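PDB 6HFM: Hsp70/Hsp90 co-chaperone CNS1 from Saccharomyces cerevisiae, which acts as a co-chaperone that binds Hsp90 and Hsp70 and stimulates the ATPase activity of the Hsp70 Ssa1 but not that of Hsp90. Local coordinates for residues Ile21-Pro26 with Pro133-Ala138. Numbering follows the deposited sequence.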
loop_
_atom_site.group_PDB
_atom_site.type_symbol
_atom_site.label_atom_id
_atom_site.label_comp_id
_atom_site.label_asym_id
_atom_site.label_seq_id
_atom_site.Cartn_x
_atom_site.Cartn_y
_atom_site.Cartn_z
ATOM N N ILE A 21 -3.312 -10.443 -3.600
ATOM C CA ILE A 21 -2.508 -10.990 -4.689
ATOM C C ILE A 21 -1.180 -11.482 -4.109
ATOM O O ILE A 21 -0.438 -10.702 -3.516
ATOM C CB ILE A 21 -2.226 -9.921 -5.774
ATOM C CG1 ILE A 21 -3.534 -9.410 -6.417
ATOM C CG2 ILE A 21 -1.278 -10.454 -6.850
ATOM C CD1 ILE A 21 -4.386 -10.457 -7.097
ATOM N N LYS A 22 -0.878 -12.766 -4.303
ATOM C CA LYS A 22 0.412 -13.315 -3.885
ATOM C C LYS A 22 1.448 -13.125 -4.993
ATOM O O LYS A 22 1.137 -13.296 -6.184
ATOM C CB LYS A 22 0.273 -14.781 -3.482
ATOM C CG LYS A 22 -0.527 -14.927 -2.196
ATOM C CD LYS A 22 -0.815 -16.368 -1.839
ATOM C CE LYS A 22 -1.712 -16.421 -0.614
ATOM N NZ LYS A 22 -1.882 -17.802 -0.108
ATOM N N THR A 23 2.662 -12.737 -4.594
ATOM C CA THR A 23 3.770 -12.509 -5.526
ATOM C C THR A 23 4.838 -13.577 -5.321
ATOM O O THR A 23 4.895 -14.220 -4.268
ATOM C CB THR A 23 4.368 -11.084 -5.400
ATOM O OG1 THR A 23 5.045 -10.920 -4.151
ATOM C CG2 THR A 23 3.278 -10.027 -5.547
ATOM N N HIS A 24 5.664 -13.791 -6.343
ATOM C CA HIS A 24 6.656 -14.876 -6.281
ATOM C C HIS A 24 7.839 -14.548 -5.373
ATOM O O HIS A 24 8.366 -15.447 -4.707
ATOM C CB HIS A 24 7.110 -15.357 -7.678
ATOM C CG HIS A 24 7.744 -14.311 -8.544
ATOM N ND1 HIS A 24 9.016 -13.826 -8.330
ATOM C CD2 HIS A 24 7.301 -13.712 -9.678
ATOM C CE1 HIS A 24 9.315 -12.945 -9.271
ATOM N NE2 HIS A 24 8.290 -12.860 -10.103
ATOM N N SER A 25 8.227 -13.274 -5.316
ATOM C CA SER A 25 9.425 -12.861 -4.585
ATOM C C SER A 25 9.158 -11.668 -3.659
ATOM O O SER A 25 9.742 -10.597 -3.839
ATOM C CB SER A 25 10.537 -12.550 -5.585
ATOM O OG SER A 25 10.829 -13.704 -6.357
ATOM N N PRO A 26 8.285 -11.863 -2.650
ATOM C CA PRO A 26 8.050 -10.796 -1.675
ATOM C C PRO A 26 9.324 -10.489 -0.888
ATOM O O PRO A 26 10.147 -11.387 -0.667
ATOM C CB PRO A 26 6.959 -11.381 -0.772
ATOM C CG PRO A 26 7.133 -12.853 -0.871
ATOM C CD PRO A 26 7.540 -13.087 -2.295
ATOM N N PRO A 133 -5.867 -4.211 -4.660
ATOM C CA PRO A 133 -5.536 -5.304 -3.734
ATOM C C PRO A 133 -4.450 -5.033 -2.695
ATOM O O PRO A 133 -3.629 -4.120 -2.846
ATOM C CB PRO A 133 -5.048 -6.433 -4.670
ATOM C CG PRO A 133 -5.288 -5.964 -6.055
ATOM C CD PRO A 133 -5.312 -4.478 -6.001
ATOM N N LEU A 134 -4.448 -5.868 -1.657
ATOM C CA LEU A 134 -3.243 -6.143 -0.891
ATOM C C LEU A 134 -2.320 -7.021 -1.741
ATOM O O LEU A 134 -2.779 -7.798 -2.591
ATOM C CB LEU A 134 -3.569 -6.862 0.424
ATOM C CG LEU A 134 -4.393 -6.117 1.478
ATOM C CD1 LEU A 134 -4.650 -7.035 2.663
ATOM C CD2 LEU A 134 -3.694 -4.848 1.925
ATOM N N PHE A 135 -1.016 -6.870 -1.508
ATOM C CA PHE A 135 0.003 -7.720 -2.109
ATOM C C PHE A 135 0.715 -8.443 -0.972
ATOM O O PHE A 135 1.296 -7.801 -0.100
ATOM C CB PHE A 135 0.954 -6.889 -2.982
ATOM C CG PHE A 135 0.332 -6.458 -4.283
ATOM C CD1 PHE A 135 0.477 -7.229 -5.430
ATOM C CD2 PHE A 135 -0.454 -5.314 -4.350
ATOM C CE1 PHE A 135 -0.129 -6.854 -6.624
ATOM C CE2 PHE A 135 -1.065 -4.940 -5.535
ATOM C CZ PHE A 135 -0.903 -5.712 -6.674
ATOM N N ASP A 136 0.614 -9.778 -0.953
ATOM C CA ASP A 136 1.193 -10.602 0.115
ATOM C C ASP A 136 0.684 -10.165 1.500
ATOM O O ASP A 136 1.446 -10.083 2.463
ATOM C CB ASP A 136 2.724 -10.556 0.020
ATOM C CG ASP A 136 3.217 -10.902 -1.368
ATOM O OD1 ASP A 136 3.005 -12.060 -1.793
ATOM O OD2 ASP A 136 3.806 -10.021 -2.036
ATOM N N ASN A 137 -0.620 -9.884 1.564
ATOM C CA ASN A 137 -1.306 -9.445 2.789
ATOM C C ASN A 137 -0.716 -8.176 3.404
ATOM O O ASN A 137 -0.714 -8.001 4.622
ATOM C CB ASN A 137 -1.403 -10.597 3.820
ATOM C CG ASN A 137 -2.605 -11.502 3.591
ATOM O OD1 ASN A 137 -3.632 -11.095 3.034
ATOM N ND2 ASN A 137 -2.485 -12.739 4.044
ATOM N N ALA A 138 -0.250 -7.277 2.539
ATOM C CA ALA A 138 0.309 -5.991 2.949
ATOM C C ALA A 138 -0.049 -4.898 1.945
ATOM O O ALA A 138 -0.263 -5.164 0.756
ATOM C CB ALA A 138 1.819 -6.090 3.104
#
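Ile21 pairs with Phe135 in a parallel beta bridge, part of the small sheet of strands 20-21 and 134-135, joining the chain after helix 4-15 to residues 133-138 in the C-terminal wheel domain of Cns1. Its N donates to Leu134 O (2.9 Å), and its O accepts Asp136 N (2.9 Å) together with a CA-H...O contact from Phe135. The Ile21 side chain lies alongside both Pro133 and Phe135, pointing the same way: CG1 touches Pro133 CB at 3.8 Å, whereas CG2, anti to the backbone N, meets Phe135 CE1 at 3.8 Å. Lys140 adds a cation-pi contact to the Phe135 ring. Beyond Lys22, whose backbone bonds to Ser166 near the C-terminus, Thr23 grips the Asp136 carboxylate with two donors, while its CG2 lies at the Phe135 ring edge, near the ring plane, 4.0 Å from CD1. Thr23 N reaches Asp136 OD1 at 2.9 Å in a nearly straight bond (171°), from the syn side but 23° out of the carboxylate plane. The two bonds should fix the rotation of the carboxylate. Pro26 CB comes to 3.7 Å from Asp136 OD2, the same oxygen that takes the Thr23 OG1 hydrogen bond, 2.6 Å long, through its syn lone pair.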